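Local structure of prolyl oligopeptidase (1YR2) at residues 113-118 against 166-171; 120-125 against 194-199; 134-139 against 145-150; 431-436 against 448-453. The protein probably hydrolyses oligopeptides on the carboxyl side of proline, and less readily of alanine, as a serine peptidase of the S9A family. All coordinates share one frame; numbering follows the deposited sequence.

The four contacts illustrate how a seven-bladed beta-propeller is built and bounded. Contact 3 lies within one blade, joining the last two strands of the four-stranded sheet 110-152. Contacts 1 and 2 join that sheet to the next, 163-210, and their segments alternate along the chain, whereas both segments of contact 3 fall within the stretch spanned by either. Centres of contacts 1 and 2 are about 8 Å apart, those of 2 and 3 about 7 Å. Contact 4 comes later, about 16 Å from contact 3 between centres, where the last blade meets the chain leading to the catalytic domain. A salt bridge from Arg138 to Glu448 links contacts 3 and 4, tying the first blade to it.

Contact 1: 113-118 against 166-171; sequences LPQRRG and DAWAAS
Arg117 meets the neighbouring strand with its aliphatic half. Its CB lies 3.3 Å from Ser171 O, and its CG rests against the methyl group of Ala170, with CG and CB 4.0 Å apart. A second touch is made by Gln115, whose CG sits 3.9 Å from Trp168 CH2 at the far corner of the indole; the amide and ring planes stand 67° apart, so the two groups do not stack.

Beyond this first shell, water takes over. Arg117 NE donates to a water 3.1 Å away that lies in the guanidinium plane, and this water in turn donates a hydrogen bond to Ala170 O at 2.8 Å. Another water connects Arg117 NH2 with the same carbonyl, which thus accepts hydrogen bonds from two waters.

The guanidinium is set by its own strand. A bend at chi2 (-69°) folds the arginine back along the chain, where NH2 reaches Gln115 OE1 at 3.0 Å from above the carbonyl plane, and NH1 gives a straighter bond to Arg116 O (2.8 Å, 159°). Phe122 of the adjoining strand packs against both Trp168 and Ala170. A leucine in place of Arg117 would probably leave both bridging waters without their donor and set the Gln115 amide free to turn.

These are the first strands of two successive propeller blades, and they diverge too far for direct backbone pairing. Their polar link is therefore hydrated, and the arginine charge is likely to polarise both waters toward the Ala170 carbonyl.

Contact 2: 120-125 against 194-199; sequences SVFYSW and VGVADG
Val196 is the residue that 194-199 sets against Phe122, and the chain before it delivers this residue from the end of a strand. Val194, still in the strand, turns its buried side chain onto Leu177. Gly195 follows as the last strand residue, where a side chain would crowd Asp198 OD1.

At Val196 both methyl groups approach the far end of the phenyl ring. CG2 lies 3.8 Å from Phe122 CE2, in the ring plane and at its edge, while CG1 is 3.9 Å from the same carbon. The two side chains come from opposite directions. CG1 stands anti to the backbone N (chi1 173°), which leaves CG2 beside that nitrogen and both branches turned to the ring. Ser120 adds a looser touch on CG1.

After Val196 the chain turns away through Ala197 and Asp198 to Gly199, whose N makes a weak bond back to Gly195 O at 2.8 Å; Gly199 has the positive phi that suits its residue type.

Phe122 belongs to the second strand of the first propeller blade, and Val196 directly follows the third strand, 188-195, of the next. Leu177 of strand 176-183 touches Phe122, Val194 and Val196 alike, and Val137 of strand 134-139 borders the phenylalanine within its own sheet.

Contact 3: 134-139 against 145-150; sequences QLLVRP and GTKGRV
Arg138 NH1 is gripped from two quarters: it donates to Thr146 O at 2.9 Å and forms a salt bridge with Glu448, whose carboxylate also accepts from Gly145 N. The donor lies in the plane of the Thr146 carbonyl, though the N-H bends (138°). The side chain gets there by setting CG between its backbone N and carbonyl carbon (chi1 74°) and then running fully extended to NE. A methionine in place of Arg138 would probably leave the Glu448 carboxylate without its charged mate and the Thr146 carbonyl without this donor.

Along the hairpin itself, Val137 and Arg149 form an antiparallel hydrogen-bonded pair, with Val137 N to Arg149 O and Arg149 N to Val137 O both 2.9 Å. Their side chains lie alongside each other on one sheet face. A bend at chi3 (52°) curls the arginine so that Val137 CG1 sits 3.5 Å above the guanidinium plane, over its centre; Arg149 NH1 is held by Val196 O of the neighbouring blade.

The other face carries the non-hydrogen-bonded pair Leu136 and Val150, joined through CD2 and CG2 at 3.7 Å. Two residues before Val150 comes Gly148, where a side chain would press tightly on Leu136 CB. Gln134 OE1 accepts a hydrogen bond from a water 2.7 Å away, and that water accepts from Lys147 NZ; the Gln134 amide nitrogen binds Asp153.

Strands 134-139 and 149-152 thus form the hairpin that closes the outer side of a four-stranded propeller blade.

Contact 4: 431-436 against 448-453; sequences PATVLA and EPVHLT
Leu452 points its CD1 methyl at the ring of Pro431, 3.8 Å from Pro431 CD and 3.9 Å from Pro431 CG. The leucine owes its reach to its conformation. With CG anti to the carbonyl carbon (chi1 -61°) and CD1 trans along the chain (chi2 -178°), one methyl becomes the leading point and meets the CG and CD carbons of the pyrrolidine. This pair is purely apolar.

Two residues on, Thr433 and Val450 face each other more loosely. Rotation of Thr433 places OG1 opposite its backbone nitrogen (chi1 -173°), which turns the hydroxyl, rather than the methyl, to Val450, and OG1 stands 4.5 Å from Val450 CG2, a loose touch.

Where the side chains no longer meet, a water spans the gap. It donates to Val434 O at 3.0 Å and to Glu448 O at 2.8 Å, so both backbone carbonyls are served by one molecule. The Glu448 chain bends at chi2 and leads its carboxylate away from 431-436, to Arg138 and Gly145.

Strand 433-438 is the third of the last blade, paired with 421-427 and 443-446, and the chain turns a corner at Ala432. Segment 448-453 runs without regular structure from strand 443-446 toward strand 459-467 of the catalytic domain's sheet. Strand 110-117 of the first blade lies close to both, Pro114 touching Val434 and Phe111 touching Val450.

Contact 1: 113-118 against 166-171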
loop_
_atom_site.group_PDB
_atom_site.type_symbol
_atom_site.label_atom_id
_atom_site.label_comp_id
_atom_site.label_asym_id
_atom_site.label_seq_id
_atom_site.Cartn_x
_atom_site.Cartn_y
_atom_site.Cartn_z
ATOM N N LEU A 113 16.367 -2.947 3.165
ATOM C CA LEU A 113 16.849 -2.873 4.508
ATOM C C LEU A 113 18.047 -3.813 4.619
ATOM O O LEU A 113 17.960 -4.988 4.247
ATOM C CB LEU A 113 15.782 -3.265 5.530
ATOM C CG LEU A 113 14.598 -2.301 5.783
ATOM C CD1 LEU A 113 13.385 -3.089 6.295
ATOM C CD2 LEU A 113 14.990 -1.146 6.765
ATOM N N PRO A 114 19.138 -3.308 5.188
ATOM C CA PRO A 114 20.342 -4.107 5.345
ATOM C C PRO A 114 20.357 -5.066 6.530
ATOM O O PRO A 114 19.751 -4.785 7.561
ATOM C CB PRO A 114 21.417 -3.066 5.481
ATOM C CG PRO A 114 20.783 -1.897 5.960
ATOM C CD PRO A 114 19.367 -1.898 5.523
ATOM N N GLN A 115 21.050 -6.178 6.364
ATOM C CA GLN A 115 21.260 -7.180 7.406
ATOM C C GLN A 115 22.749 -7.238 7.682
ATOM O O GLN A 115 23.541 -7.475 6.769
ATOM C CB GLN A 115 20.752 -8.549 6.968
ATOM C CG GLN A 115 19.263 -8.618 6.771
ATOM C CD GLN A 115 18.486 -8.444 8.080
ATOM O OE1 GLN A 115 18.987 -8.768 9.169
ATOM N NE2 GLN A 115 17.265 -7.952 7.975
ATOM N N ARG A 116 23.131 -6.995 8.923
ATOM C CA ARG A 116 24.548 -7.114 9.352
ATOM C C ARG A 116 24.771 -8.479 10.011
ATOM O O ARG A 116 24.029 -8.855 10.923
ATOM C CB ARG A 116 24.856 -6.003 10.332
ATOM C CG ARG A 116 24.798 -4.618 9.691
ATOM C CD ARG A 116 24.884 -3.421 10.689
ATOM N NE ARG A 116 25.394 -2.265 9.964
ATOM C CZ ARG A 116 26.660 -1.840 9.981
ATOM N NH1 ARG A 116 27.586 -2.421 10.732
ATOM N NH2 ARG A 116 26.983 -0.775 9.248
ATOM N N ARG A 117 25.721 -9.258 9.492
ATOM C CA ARG A 117 26.123 -10.497 10.130
ATOM C C ARG A 117 27.647 -10.582 10.033
ATOM O O ARG A 117 28.230 -10.387 8.968
ATOM C CB ARG A 117 25.481 -11.730 9.489
ATOM C CG ARG A 117 23.969 -11.785 9.468
ATOM C CD ARG A 117 23.308 -11.972 10.864
ATOM N NE ARG A 117 21.898 -12.164 10.654
ATOM C CZ ARG A 117 21.042 -11.176 10.508
ATOM N NH1 ARG A 117 21.435 -9.915 10.673
ATOM N NH2 ARG A 117 19.775 -11.446 10.283
ATOM N N GLY A 118 28.286 -10.864 11.163
ATOM C CA GLY A 118 29.741 -10.940 11.218
ATOM C C GLY A 118 30.414 -9.667 10.776
ATOM O O GLY A 118 30.117 -8.588 11.275
ATOM N N ASP A 166 13.677 -15.363 -4.578
ATOM C CA ASP A 166 12.544 -15.198 -3.689
ATOM C C ASP A 166 13.065 -14.637 -2.361
ATOM O O ASP A 166 12.857 -13.431 -2.028
ATOM C CB ASP A 166 11.810 -16.559 -3.507
ATOM C CG ASP A 166 10.653 -16.473 -2.505
ATOM O OD1 ASP A 166 10.391 -15.357 -1.947
ATOM O OD2 ASP A 166 9.958 -17.460 -2.161
ATOM N N ALA A 167 13.834 -15.439 -1.635
ATOM C CA ALA A 167 14.265 -15.046 -0.286
ATOM C C ALA A 167 15.740 -15.304 -0.088
ATOM O O ALA A 167 16.327 -16.108 -0.812
ATOM C CB ALA A 167 13.462 -15.819 0.775
ATOM N N TRP A 168 16.358 -14.632 0.909
ATOM C CA TRP A 168 17.771 -14.868 1.214
ATOM C C TRP A 168 17.976 -14.671 2.721
ATOM O O TRP A 168 17.218 -13.964 3.318
ATOM C CB TRP A 168 18.715 -13.977 0.422
ATOM C CG TRP A 168 18.475 -12.521 0.534
ATOM C CD1 TRP A 168 17.689 -11.784 -0.260
ATOM C CD2 TRP A 168 19.025 -11.611 1.513
ATOM N NE1 TRP A 168 17.706 -10.470 0.141
ATOM C CE2 TRP A 168 18.506 -10.339 1.234
ATOM C CE3 TRP A 168 19.910 -11.745 2.557
ATOM C CZ2 TRP A 168 18.835 -9.202 1.960
ATOM C CZ3 TRP A 168 20.251 -10.598 3.304
ATOM C CH2 TRP A 168 19.711 -9.350 2.993
ATOM N N ALA A 169 19.000 -15.314 3.264
ATOM C CA ALA A 169 19.350 -15.223 4.659
ATOM C C ALA A 169 20.821 -15.488 4.779
ATOM O O ALA A 169 21.329 -16.540 4.364
ATOM C CB ALA A 169 18.559 -16.198 5.476
ATOM N N ALA A 170 21.530 -14.540 5.368
ATOM C CA ALA A 170 22.919 -14.751 5.704
ATOM C C ALA A 170 23.016 -15.559 7.013
ATOM O O ALA A 170 22.194 -15.390 7.942
ATOM C CB ALA A 170 23.610 -13.449 5.847
ATOM N N SER A 171 24.063 -16.376 7.117
ATOM C CA SER A 171 24.344 -17.119 8.334
ATOM C C SER A 171 24.679 -16.193 9.507
ATOM O O SER A 171 24.981 -14.993 9.335
ATOM C CB SER A 171 25.495 -18.144 8.102
ATOM O OG SER A 171 26.726 -17.506 7.789
HETATM O O HOH W 1 21.480 -15.216 10.674
HETATM O O HOH W 2 19.510 -14.193 8.882
#

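Contact 2: 120-125 against 194-199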
loop_
_atom_site.group_PDB
_atom_site.type_symbol
_atom_site.label_atom_id
_atom_site.label_comp_id
_atom_site.label_asym_id
_atom_site.label_seq_id
_atom_site.Cartn_x
_atom_site.Cartn_y
_atom_site.Cartn_z
ATOM N N SER A 120 30.169 -8.402 7.753
ATOM C CA SER A 120 29.553 -8.003 6.495
ATOM C C SER A 120 28.156 -7.407 6.687
ATOM O O SER A 120 27.420 -7.707 7.639
ATOM C CB SER A 120 29.479 -9.214 5.533
ATOM O OG SER A 120 30.747 -9.673 5.119
ATOM N N VAL A 121 27.779 -6.565 5.730
ATOM C CA VAL A 121 26.418 -6.091 5.615
ATOM C C VAL A 121 25.872 -6.513 4.231
ATOM O O VAL A 121 26.571 -6.383 3.227
ATOM C CB VAL A 121 26.330 -4.560 5.867
ATOM C CG1 VAL A 121 27.107 -3.784 4.874
ATOM C CG2 VAL A 121 24.892 -4.079 5.859
ATOM N N PHE A 122 24.624 -6.969 4.203
ATOM C CA PHE A 122 23.913 -7.512 3.032
ATOM C C PHE A 122 22.656 -6.680 2.775
ATOM O O PHE A 122 21.928 -6.343 3.715
ATOM C CB PHE A 122 23.476 -8.985 3.235
ATOM C CG PHE A 122 24.586 -9.915 3.640
ATOM C CD1 PHE A 122 25.043 -9.971 4.935
ATOM C CD2 PHE A 122 25.162 -10.763 2.703
ATOM C CE1 PHE A 122 26.066 -10.836 5.309
ATOM C CE2 PHE A 122 26.149 -11.648 3.075
ATOM C CZ PHE A 122 26.634 -11.685 4.337
ATOM N N TYR A 123 22.441 -6.309 1.517
ATOM C CA TYR A 123 21.266 -5.517 1.168
ATOM C C TYR A 123 20.961 -5.641 -0.308
ATOM O O TYR A 123 21.839 -5.762 -1.128
ATOM C CB TYR A 123 21.455 -4.031 1.575
ATOM C CG TYR A 123 22.706 -3.414 0.969
ATOM C CD1 TYR A 123 23.938 -3.682 1.500
ATOM C CD2 TYR A 123 22.632 -2.624 -0.163
ATOM C CE1 TYR A 123 25.089 -3.149 0.980
ATOM C CE2 TYR A 123 23.778 -2.085 -0.720
ATOM C CZ TYR A 123 25.014 -2.376 -0.149
ATOM O OH TYR A 123 26.171 -1.883 -0.688
ATOM N N SER A 124 19.681 -5.638 -0.635
ATOM C CA SER A 124 19.259 -5.573 -2.021
ATOM C C SER A 124 19.496 -4.142 -2.589
ATOM O O SER A 124 19.461 -3.163 -1.828
ATOM C CB SER A 124 17.800 -6.043 -2.130
ATOM O OG SER A 124 16.897 -5.063 -1.693
ATOM N N TRP A 125 19.704 -4.058 -3.905
ATOM C CA TRP A 125 19.820 -2.819 -4.627
ATOM C C TRP A 125 19.310 -3.004 -6.030
ATOM O O TRP A 125 19.625 -3.980 -6.663
ATOM C CB TRP A 125 21.253 -2.315 -4.679
ATOM C CG TRP A 125 21.407 -1.032 -5.372
ATOM C CD1 TRP A 125 21.166 0.179 -4.871
ATOM C CD2 TRP A 125 21.869 -0.826 -6.708
ATOM N NE1 TRP A 125 21.408 1.156 -5.803
ATOM C CE2 TRP A 125 21.868 0.563 -6.939
ATOM C CE3 TRP A 125 22.307 -1.678 -7.741
ATOM C CZ2 TRP A 125 22.296 1.126 -8.136
ATOM C CZ3 TRP A 125 22.714 -1.127 -8.918
ATOM C CH2 TRP A 125 22.714 0.264 -9.119
ATOM N N VAL A 194 25.634 -19.808 -1.285
ATOM C CA VAL A 194 26.852 -19.217 -1.811
ATOM C C VAL A 194 27.788 -18.887 -0.626
ATOM O O VAL A 194 27.340 -18.600 0.495
ATOM C CB VAL A 194 26.487 -17.977 -2.655
ATOM C CG1 VAL A 194 25.848 -16.893 -1.825
ATOM C CG2 VAL A 194 27.642 -17.422 -3.367
ATOM N N GLY A 195 29.090 -19.037 -0.856
ATOM C CA GLY A 195 30.099 -18.572 0.074
ATOM C C GLY A 195 30.266 -17.085 -0.131
ATOM O O GLY A 195 30.384 -16.572 -1.236
ATOM N N VAL A 196 30.261 -16.357 0.951
ATOM C CA VAL A 196 30.193 -14.928 0.840
ATOM C C VAL A 196 31.533 -14.311 0.428
ATOM O O VAL A 196 31.556 -13.376 -0.388
ATOM C CB VAL A 196 29.685 -14.311 2.152
ATOM C CG1 VAL A 196 29.778 -12.830 2.117
ATOM C CG2 VAL A 196 28.215 -14.732 2.412
ATOM N N ALA A 197 32.640 -14.794 1.007
ATOM C CA ALA A 197 33.974 -14.243 0.722
ATOM C C ALA A 197 34.248 -14.221 -0.783
ATOM O O ALA A 197 34.678 -13.195 -1.319
ATOM C CB ALA A 197 35.076 -15.048 1.439
ATOM N N ASP A 198 34.008 -15.329 -1.470
ATOM C CA ASP A 198 34.293 -15.401 -2.919
ATOM C C ASP A 198 33.074 -15.346 -3.847
ATOM O O ASP A 198 33.228 -15.219 -5.052
ATOM C CB ASP A 198 35.145 -16.613 -3.276
ATOM C CG ASP A 198 34.506 -17.941 -2.879
ATOM O OD1 ASP A 198 33.304 -18.001 -2.458
ATOM O OD2 ASP A 198 35.172 -19.001 -2.941
ATOM N N GLY A 199 31.878 -15.449 -3.295
ATOM C CA GLY A 199 30.681 -15.397 -4.103
ATOM C C GLY A 199 30.431 -16.651 -4.931
ATOM O O GLY A 199 29.590 -16.617 -5.821
#

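Contact 3: 134-139 against 145-150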
loop_
_atom_site.group_PDB
_atom_site.type_symbol
_atom_site.label_atom_id
_atom_site.label_comp_id
_atom_site.label_asym_id
_atom_site.label_seq_id
_atom_site.Cartn_x
_atom_site.Cartn_y
_atom_site.Cartn_z
ATOM N N GLN A 134 19.534 -6.846 -7.331
ATOM C CA GLN A 134 20.696 -7.630 -6.976
ATOM C C GLN A 134 20.797 -7.699 -5.456
ATOM O O GLN A 134 20.215 -6.890 -4.790
ATOM C CB GLN A 134 21.947 -6.928 -7.467
ATOM C CG GLN A 134 22.000 -6.702 -8.996
ATOM C CD GLN A 134 23.194 -5.858 -9.455
ATOM O OE1 GLN A 134 23.582 -4.941 -8.759
ATOM N NE2 GLN A 134 23.749 -6.150 -10.643
ATOM N N LEU A 135 21.557 -8.683 -4.973
ATOM C CA LEU A 135 21.978 -8.761 -3.567
ATOM C C LEU A 135 23.446 -8.354 -3.549
ATOM O O LEU A 135 24.310 -9.010 -4.168
ATOM C CB LEU A 135 21.826 -10.177 -3.017
ATOM C CG LEU A 135 22.159 -10.266 -1.511
ATOM C CD1 LEU A 135 21.339 -9.329 -0.719
ATOM C CD2 LEU A 135 22.020 -11.730 -1.070
ATOM N N LEU A 136 23.682 -7.269 -2.844
ATOM C CA LEU A 136 25.007 -6.737 -2.572
ATOM C C LEU A 136 25.491 -7.020 -1.170
ATOM O O LEU A 136 24.720 -7.217 -0.203
ATOM C CB LEU A 136 25.029 -5.216 -2.768
ATOM C CG LEU A 136 24.517 -4.700 -4.098
ATOM C CD1 LEU A 136 24.911 -3.285 -4.232
ATOM C CD2 LEU A 136 25.023 -5.532 -5.240
ATOM N N VAL A 137 26.812 -7.039 -1.062
ATOM C CA VAL A 137 27.465 -7.250 0.210
ATOM C C VAL A 137 28.684 -6.357 0.288
ATOM O O VAL A 137 29.349 -6.067 -0.707
ATOM C CB VAL A 137 27.907 -8.727 0.366
ATOM C CG1 VAL A 137 28.949 -9.105 -0.693
ATOM C CG2 VAL A 137 28.426 -8.986 1.769
ATOM N N ARG A 138 29.006 -5.895 1.465
ATOM C CA ARG A 138 30.264 -5.167 1.645
ATOM C C ARG A 138 30.731 -5.279 3.093
ATOM O O ARG A 138 29.967 -5.742 3.928
ATOM C CB ARG A 138 30.092 -3.718 1.206
ATOM C CG ARG A 138 29.273 -2.858 2.184
ATOM C CD ARG A 138 29.069 -1.384 1.674
ATOM N NE ARG A 138 28.250 -0.651 2.641
ATOM C CZ ARG A 138 27.430 0.312 2.345
ATOM N NH1 ARG A 138 27.335 0.758 1.109
ATOM N NH2 ARG A 138 26.731 0.886 3.291
ATOM N N PRO A 139 31.967 -4.926 3.425
ATOM C CA PRO A 139 32.359 -4.967 4.841
ATOM C C PRO A 139 31.474 -4.062 5.714
ATOM O O PRO A 139 31.084 -2.970 5.291
ATOM C CB PRO A 139 33.830 -4.497 4.824
ATOM C CG PRO A 139 34.283 -4.836 3.396
ATOM C CD PRO A 139 33.079 -4.480 2.555
ATOM N N GLY A 145 27.755 4.701 1.338
ATOM C CA GLY A 145 27.987 5.214 0.012
ATOM C C GLY A 145 29.060 4.470 -0.770
ATOM O O GLY A 145 29.268 4.793 -1.891
ATOM N N THR A 146 29.728 3.486 -0.177
ATOM C CA THR A 146 30.685 2.634 -0.877
ATOM C C THR A 146 29.908 1.666 -1.713
ATOM O O THR A 146 29.060 0.998 -1.162
ATOM C CB THR A 146 31.451 1.760 0.159
ATOM O OG1 THR A 146 32.135 2.587 1.086
ATOM C CG2 THR A 146 32.554 0.847 -0.525
ATOM N N LYS A 147 30.193 1.554 -3.009
ATOM C CA LYS A 147 29.531 0.537 -3.860
ATOM C C LYS A 147 29.758 -0.897 -3.343
ATOM O O LYS A 147 30.890 -1.344 -3.113
ATOM C CB LYS A 147 29.980 0.663 -5.332
ATOM C CG LYS A 147 29.300 -0.296 -6.273
ATOM C CD LYS A 147 27.813 -0.029 -6.399
ATOM C CE LYS A 147 27.127 -1.043 -7.343
ATOM N NZ LYS A 147 25.679 -0.697 -7.579
ATOM N N GLY A 148 28.665 -1.609 -3.143
ATOM C CA GLY A 148 28.744 -2.983 -2.696
ATOM C C GLY A 148 29.121 -3.930 -3.813
ATOM O O GLY A 148 28.971 -3.591 -4.958
ATOM N N ARG A 149 29.579 -5.111 -3.428
ATOM C CA ARG A 149 29.928 -6.186 -4.357
ATOM C C ARG A 149 28.668 -7.001 -4.664
ATOM O O ARG A 149 27.868 -7.291 -3.763
ATOM C CB ARG A 149 31.017 -7.057 -3.718
ATOM C CG ARG A 149 31.283 -8.362 -4.411
ATOM C CD ARG A 149 32.490 -9.077 -3.889
ATOM N NE ARG A 149 32.510 -9.249 -2.416
ATOM C CZ ARG A 149 32.149 -10.355 -1.760
ATOM N NH1 ARG A 149 31.640 -11.403 -2.413
ATOM N NH2 ARG A 149 32.280 -10.400 -0.429
ATOM N N VAL A 150 28.469 -7.344 -5.931
ATOM C CA VAL A 150 27.340 -8.163 -6.310
ATOM C C VAL A 150 27.565 -9.598 -5.859
ATOM O O VAL A 150 28.456 -10.292 -6.324
ATOM C CB VAL A 150 27.096 -8.125 -7.804
ATOM C CG1 VAL A 150 25.966 -9.082 -8.200
ATOM C CG2 VAL A 150 26.827 -6.664 -8.235
HETATM O O HOH W 3 25.536 -3.111 -9.139
#

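Contact 4: 431-436 against 448-453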
loop_
_atom_site.group_PDB
_atom_site.type_symbol
_atom_site.label_atom_id
_atom_site.label_comp_id
_atom_site.label_asym_id
_atom_site.label_seq_id
_atom_site.Cartn_x
_atom_site.Cartn_y
_atom_site.Cartn_z
ATOM N N PRO A 431 9.747 8.653 -1.710
ATOM C CA PRO A 431 9.767 7.247 -2.084
ATOM C C PRO A 431 10.453 6.414 -1.003
ATOM O O PRO A 431 11.365 6.913 -0.340
ATOM C CB PRO A 431 10.565 7.242 -3.395
ATOM C CG PRO A 431 10.527 8.659 -3.877
ATOM C CD PRO A 431 10.463 9.507 -2.669
ATOM N N ALA A 432 10.032 5.157 -0.840
ATOM C CA ALA A 432 10.464 4.323 0.260
ATOM C C ALA A 432 11.975 4.393 0.333
ATOM O O ALA A 432 12.662 4.211 -0.666
ATOM C CB ALA A 432 10.059 2.926 0.060
ATOM N N THR A 433 12.450 4.644 1.530
ATOM C CA THR A 433 13.858 4.805 1.769
ATOM C C THR A 433 14.275 4.170 3.064
ATOM O O THR A 433 13.500 4.096 4.039
ATOM C CB THR A 433 14.204 6.331 1.751
ATOM O OG1 THR A 433 15.636 6.494 1.829
ATOM C CG2 THR A 433 13.669 7.082 2.997
ATOM N N VAL A 434 15.504 3.694 3.108
ATOM C CA VAL A 434 16.061 3.196 4.352
ATOM C C VAL A 434 16.698 4.332 5.161
ATOM O O VAL A 434 17.574 5.045 4.659
ATOM C CB VAL A 434 17.114 2.085 4.043
ATOM C CG1 VAL A 434 17.817 1.648 5.336
ATOM C CG2 VAL A 434 16.453 0.889 3.306
ATOM N N LEU A 435 16.236 4.533 6.388
ATOM C CA LEU A 435 16.859 5.411 7.372
ATOM C C LEU A 435 17.711 4.627 8.351
ATOM O O LEU A 435 17.348 3.508 8.734
ATOM C CB LEU A 435 15.782 6.122 8.197
ATOM C CG LEU A 435 14.761 6.934 7.392
ATOM C CD1 LEU A 435 13.697 7.462 8.406
ATOM C CD2 LEU A 435 15.416 8.049 6.602
ATOM N N ALA A 436 18.785 5.240 8.843
ATOM C CA ALA A 436 19.573 4.621 9.899
ATOM C C ALA A 436 18.878 5.018 11.198
ATOM O O ALA A 436 18.403 6.155 11.331
ATOM C CB ALA A 436 21.024 5.122 9.888
ATOM N N GLU A 448 22.086 5.306 3.040
ATOM C CA GLU A 448 22.574 5.483 1.696
ATOM C C GLU A 448 21.889 6.618 0.994
ATOM O O GLU A 448 20.645 6.679 0.952
ATOM C CB GLU A 448 22.397 4.229 0.857
ATOM C CG GLU A 448 23.350 3.116 1.278
ATOM C CD GLU A 448 24.751 3.338 0.812
ATOM O OE1 GLU A 448 24.952 3.909 -0.281
ATOM O OE2 GLU A 448 25.644 2.908 1.552
ATOM N N PRO A 449 22.656 7.507 0.395
ATOM C CA PRO A 449 22.027 8.495 -0.505
ATOM C C PRO A 449 21.288 7.838 -1.673
ATOM O O PRO A 449 21.727 6.812 -2.186
ATOM C CB PRO A 449 23.207 9.279 -1.024
ATOM C CG PRO A 449 24.269 9.105 -0.025
ATOM C CD PRO A 449 24.110 7.719 0.526
ATOM N N VAL A 450 20.168 8.433 -2.077
ATOM C CA VAL A 450 19.357 7.967 -3.199
ATOM C C VAL A 450 19.223 9.119 -4.182
ATOM O O VAL A 450 18.826 10.221 -3.790
ATOM C CB VAL A 450 17.948 7.526 -2.704
ATOM C CG1 VAL A 450 16.996 7.285 -3.828
ATOM C CG2 VAL A 450 18.050 6.235 -1.909
ATOM N N HIS A 451 19.547 8.889 -5.450
ATOM C CA HIS A 451 19.469 9.953 -6.427
ATOM C C HIS A 451 18.042 10.070 -7.020
ATOM O O HIS A 451 17.590 9.180 -7.727
ATOM C CB HIS A 451 20.494 9.770 -7.562
ATOM C CG HIS A 451 20.348 10.800 -8.645
ATOM N ND1 HIS A 451 20.341 12.160 -8.381
ATOM C CD2 HIS A 451 20.169 10.669 -9.990
ATOM C CE1 HIS A 451 20.167 12.818 -9.518
ATOM N NE2 HIS A 451 20.057 11.937 -10.506
ATOM N N LEU A 452 17.345 11.143 -6.686
ATOM C CA LEU A 452 15.993 11.415 -7.201
ATOM C C LEU A 452 16.062 12.711 -8.003
ATOM O O LEU A 452 17.033 13.451 -7.927
ATOM C CB LEU A 452 15.013 11.617 -6.051
ATOM C CG LEU A 452 14.825 10.426 -5.088
ATOM C CD1 LEU A 452 13.827 10.759 -4.060
ATOM C CD2 LEU A 452 14.380 9.232 -5.894
ATOM N N THR A 453 15.017 13.004 -8.754
ATOM C CA THR A 453 14.966 14.263 -9.495
ATOM C C THR A 453 14.448 15.449 -8.666
ATOM O O THR A 453 14.295 16.559 -9.191
ATOM C CB THR A 453 14.113 14.132 -10.737
ATOM O OG1 THR A 453 12.799 13.735 -10.358
ATOM C CG2 THR A 453 14.667 13.028 -11.675
HETATM O O HOH W 4 19.158 4.584 2.170
#